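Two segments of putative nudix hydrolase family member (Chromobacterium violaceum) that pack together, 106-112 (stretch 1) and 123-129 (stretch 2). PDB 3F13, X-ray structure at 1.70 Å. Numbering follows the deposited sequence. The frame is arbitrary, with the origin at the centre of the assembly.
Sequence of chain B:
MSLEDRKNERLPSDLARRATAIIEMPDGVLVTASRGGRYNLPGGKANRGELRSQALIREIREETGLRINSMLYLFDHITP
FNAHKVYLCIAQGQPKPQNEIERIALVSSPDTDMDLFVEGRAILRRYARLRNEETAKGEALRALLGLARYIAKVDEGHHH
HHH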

ATOM      1  N   LEU B 106     -18.807  -8.936   8.632  1.00 36.06           N
ATOM      2  CA  LEU B 106     -18.805  -7.955   7.556  1.00 35.66           C
ATOM      3  C   LEU B 106     -19.849  -6.900   7.849  1.00 36.60           C
ATOM      4  O   LEU B 106     -20.961  -7.217   8.300  1.00 36.56           O
ATOM      5  CB  LEU B 106     -19.138  -8.636   6.232  1.00 35.98           C
ATOM      6  CG  LEU B 106     -18.141  -9.717   5.889  1.00 36.22           C
ATOM      7  CD1 LEU B 106     -18.503 -10.336   4.543  1.00 36.44           C
ATOM      8  CD2 LEU B 106     -16.747  -9.089   5.873  1.00 36.78           C
ATOM      9  N   VAL B 107     -19.506  -5.646   7.600  1.00 36.73           N
ATOM     10  CA  VAL B 107     -20.423  -4.557   7.876  1.00 37.91           C
ATOM     11  C   VAL B 107     -20.866  -3.867   6.575  1.00 38.67           C
ATOM     12  O   VAL B 107     -20.017  -3.460   5.795  1.00 38.10           O
ATOM     13  CB  VAL B 107     -19.757  -3.522   8.749  1.00 37.54           C
ATOM     14  CG1 VAL B 107     -20.551  -2.223   8.669  1.00 37.39           C
ATOM     15  CG2 VAL B 107     -19.595  -4.049  10.179  1.00 38.48           C
ATOM     16  N   SER B 108     -22.178  -3.723   6.350  1.00 39.76           N
ATOM     17  CA  SER B 108     -22.678  -3.167   5.061  1.00 40.86           C
ATOM     18  C   SER B 108     -22.965  -1.667   5.081  1.00 41.66           C
ATOM     19  O   SER B 108     -23.096  -1.027   4.022  1.00 42.98           O
ATOM     20  CB  SER B 108     -23.925  -3.931   4.567  1.00 41.55           C
ATOM     21  N   SER B 109     -23.082  -1.092   6.271  1.00 41.23           N
ATOM     22  CA  SER B 109     -23.267   0.347   6.377  1.00 41.07           C
ATOM     23  C   SER B 109     -22.907   0.812   7.783  1.00 41.03           C
ATOM     24  O   SER B 109     -22.946   0.011   8.717  1.00 41.49           O
ATOM     25  CB  SER B 109     -24.696   0.756   5.969  1.00 41.16           C
ATOM     26  OG  SER B 109     -25.508   1.044   7.080  1.00 39.68           O
ATOM     27  N   PRO B 110     -22.513   2.089   7.930  1.00 40.90           N
ATOM     28  CA  PRO B 110     -22.071   2.620   9.212  1.00 40.91           C
ATOM     29  C   PRO B 110     -23.231   2.658  10.202  1.00 41.11           C
ATOM     30  O   PRO B 110     -23.024   2.887  11.388  1.00 40.98           O
ATOM     31  CB  PRO B 110     -21.638   4.046   8.876  1.00 41.48           C
ATOM     32  CG  PRO B 110     -21.494   4.065   7.370  1.00 41.63           C
ATOM     33  CD  PRO B 110     -22.536   3.127   6.891  1.00 41.38           C
ATOM     34  N   ASP B 111     -24.443   2.440   9.710  1.00 41.21           N
ATOM     35  CA  ASP B 111     -25.604   2.391  10.599  1.00 41.56           C
ATOM     36  C   ASP B 111     -26.006   0.967  10.897  1.00 41.16           C
ATOM     37  O   ASP B 111     -27.145   0.709  11.271  1.00 41.85           O
ATOM     38  CB  ASP B 111     -26.782   3.129   9.981  1.00 42.12           C
ATOM     39  CG  ASP B 111     -26.523   4.601   9.858  1.00 44.44           C
ATOM     40  OD1 ASP B 111     -26.661   5.109   8.713  1.00 48.61           O
ATOM     41  OD2 ASP B 111     -26.164   5.249  10.890  1.00 44.15           O
ATOM     42  N   THR B 112     -25.075   0.040  10.727  1.00 40.39           N
ATOM     43  CA  THR B 112     -25.348  -1.361  11.005  1.00 40.07           C
ATOM     44  C   THR B 112     -25.832  -1.589  12.445  1.00 40.73           C
ATOM     45  O   THR B 112     -25.488  -0.837  13.371  1.00 40.00           O
ATOM     46  CB  THR B 112     -24.108  -2.212  10.828  1.00 39.21           C
ATOM     47  OG1 THR B 112     -24.418  -3.552  11.243  1.00 39.90           O
ATOM     48  CG2 THR B 112     -22.983  -1.673  11.702  1.00 38.46           C
ATOM     49  N   ILE B 123     -15.298   5.884  12.122  1.00 30.17           N
ATOM     50  CA  ILE B 123     -14.401   5.816  10.960  1.00 30.57           C
ATOM     51  C   ILE B 123     -15.177   5.352   9.712  1.00 29.91           C
ATOM     52  O   ILE B 123     -14.975   5.841   8.592  1.00 30.19           O
ATOM     53  CB  ILE B 123     -13.193   4.887  11.281  1.00 29.79           C
ATOM     54  CG1 ILE B 123     -12.225   5.585  12.258  1.00 29.52           C
ATOM     55  CG2 ILE B 123     -12.529   4.408   9.975  1.00 29.98           C
ATOM     56  CD1 ILE B 123     -11.242   4.633  13.005  1.00 28.70           C
ATOM     57  N   LEU B 124     -16.076   4.389   9.887  1.00 30.69           N
ATOM     58  CA  LEU B 124     -16.855   3.896   8.753  1.00 31.36           C
ATOM     59  C   LEU B 124     -17.787   4.951   8.193  1.00 31.61           C
ATOM     60  O   LEU B 124     -18.064   4.964   6.982  1.00 31.97           O
ATOM     61  CB  LEU B 124     -17.656   2.640   9.137  1.00 32.49           C
ATOM     62  CG  LEU B 124     -16.809   1.384   9.244  1.00 34.27           C
ATOM     63  CD1 LEU B 124     -17.690   0.240   9.724  1.00 37.57           C
ATOM     64  CD2 LEU B 124     -16.147   1.116   7.878  1.00 37.21           C
ATOM     65  N   ARG B 125     -18.291   5.842   9.053  1.00 31.79           N
ATOM     66  CA  ARG B 125     -19.127   6.928   8.540  1.00 31.62           C
ATOM     67  C   ARG B 125     -18.332   7.854   7.603  1.00 30.87           C
ATOM     68  O   ARG B 125     -18.812   8.258   6.550  1.00 31.42           O
ATOM     69  CB  ARG B 125     -19.739   7.753   9.683  1.00 31.69           C
ATOM     70  CG  ARG B 125     -20.828   7.023  10.388  1.00 36.11           C
ATOM     71  CD  ARG B 125     -21.922   7.997  10.925  1.00 40.19           C
ATOM     72  NE  ARG B 125     -23.119   7.196  11.129  1.00 43.39           N
ATOM     73  CZ  ARG B 125     -23.435   6.670  12.294  1.00 44.93           C
ATOM     74  NH1 ARG B 125     -24.520   5.911  12.418  1.00 47.50           N
ATOM     75  NH2 ARG B 125     -22.668   6.925  13.342  1.00 47.27           N
ATOM     76  N   ARG B 126     -17.121   8.200   8.009  1.00 30.39           N
ATOM     77  CA  ARG B 126     -16.277   9.098   7.237  1.00 29.82           C
ATOM     78  C   ARG B 126     -15.870   8.428   5.946  1.00 29.77           C
ATOM     79  O   ARG B 126     -15.829   9.054   4.898  1.00 29.42           O
ATOM     80  CB  ARG B 126     -15.038   9.449   8.045  1.00 31.92           C
ATOM     81  CG  ARG B 126     -14.229  10.575   7.439  1.00 35.58           C
ATOM     82  CD  ARG B 126     -13.591  11.372   8.606  1.00 43.15           C
ATOM     83  NE  ARG B 126     -12.424  12.126   8.169  1.00 46.69           N
ATOM     84  CZ  ARG B 126     -11.402  12.420   8.964  1.00 46.02           C
ATOM     85  NH1 ARG B 126     -10.384  13.107   8.489  1.00 49.35           N
ATOM     86  NH2 ARG B 126     -11.393  11.995  10.222  1.00 46.84           N
ATOM     87  N   TYR B 127     -15.541   7.147   6.039  1.00 28.74           N
ATOM     88  CA  TYR B 127     -15.188   6.373   4.849  1.00 30.09           C
ATOM     89  C   TYR B 127     -16.379   6.339   3.879  1.00 29.52           C
ATOM     90  O   TYR B 127     -16.233   6.445   2.666  1.00 29.21           O
ATOM     91  CB  TYR B 127     -14.861   4.935   5.247  1.00 28.72           C
ATOM     92  CG  TYR B 127     -14.776   4.021   4.036  1.00 31.15           C
ATOM     93  CD1 TYR B 127     -13.717   4.139   3.140  1.00 31.75           C
ATOM     94  CD2 TYR B 127     -15.745   3.052   3.776  1.00 28.59           C
ATOM     95  CE1 TYR B 127     -13.628   3.315   2.029  1.00 30.52           C
ATOM     96  CE2 TYR B 127     -15.655   2.219   2.663  1.00 29.46           C
ATOM     97  CZ  TYR B 127     -14.590   2.372   1.795  1.00 29.49           C
ATOM     98  OH  TYR B 127     -14.475   1.555   0.691  1.00 34.89           O
ATOM     99  N   ALA B 128     -17.569   6.164   4.427  1.00 30.26           N
ATOM    100  CA  ALA B 128     -18.772   6.167   3.583  1.00 30.51           C
ATOM    101  C   ALA B 128     -18.915   7.478   2.808  1.00 31.59           C
ATOM    102  O   ALA B 128     -19.261   7.456   1.623  1.00 31.78           O
ATOM    103  CB  ALA B 128     -19.997   5.923   4.428  1.00 30.49           C
ATOM    104  N   ARG B 129     -18.654   8.613   3.455  1.00 32.62           N
ATOM    105  CA  ARG B 129     -18.669   9.919   2.769  1.00 33.60           C
ATOM    106  C   ARG B 129     -17.599   9.946   1.676  1.00 33.12           C
ATOM    107  O   ARG B 129     -17.875  10.293   0.529  1.00 33.53           O
ATOM    108  CB  ARG B 129     -18.387  11.080   3.738  1.00 33.99           C
ATOM    109  CG  ARG B 129     -19.597  11.763   4.351  1.00 40.67           C
ATOM    110  CD  ARG B 129     -19.176  12.928   5.293  1.00 45.20           C
ATOM    111  NE  ARG B 129     -18.958  12.434   6.653  1.00 49.84           N
ATOM    112  CZ  ARG B 129     -17.863  12.643   7.381  1.00 51.89           C
ATOM    113  NH1 ARG B 129     -16.856  13.375   6.899  1.00 52.85           N
ATOM    114  NH2 ARG B 129     -17.783  12.122   8.611  1.00 55.08           N
TER

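How does the first stretch come up to the helix? It arrives as the end of a strand, Leu 106 and Val 107, and then loosens into a turn, while all of 123-129 is helical. Leu 106 lies out of reach, but Val 107 points its CA-to-CB bond toward the helix, and its CG1 rests 3.9 Å from CD1 of Leu 124. Both residues are buried, and this is a plain van der Waals contact between branched apolar side chains.

What shapes the chain after the strand? Ser 109 to Thr 112 form a type I beta turn, closed by the backbone hydrogen bond from Thr 112 N to Ser 109 O at 2.9 Å. The CA-to-CB bond of Ser 109 points away from the helix, and its OG accepts a hydrogen bond from Asp 111 N at 3.2 Å.

Why is Pro 110 the residue most covered by the other stretch? Pro 110 CA and Arg 125 CA, 5.3 Å apart, are the closest CA pair across the stretches, and the CA-to-CB bond of Pro 110 points toward the helix. There it meets residues one helical turn apart: CB lies 4.2 Å from Leu 124 CB, and CG lies 3.8 Å from Ala 128 CB. The small alanine side chain meets the ring with a single methyl. Pro 110 CB also packs 3.4 Å from Arg 125 CG, so the aliphatic part of the arginine joins the apolar patch.

What does the charged end of Arg 125 do? It reaches Asp 111, whose side chain starts sideways but ends nearer the helix. Arg 125 NH1 donates a very short hydrogen bond, 2.3 Å, to Asp 111 OD2, and opposite charges make the pair a salt bridge. The carboxylate oxygen sits at the guanidinium edge, near its plane, where the N-H groups point, while Pro 110 O lies over one face.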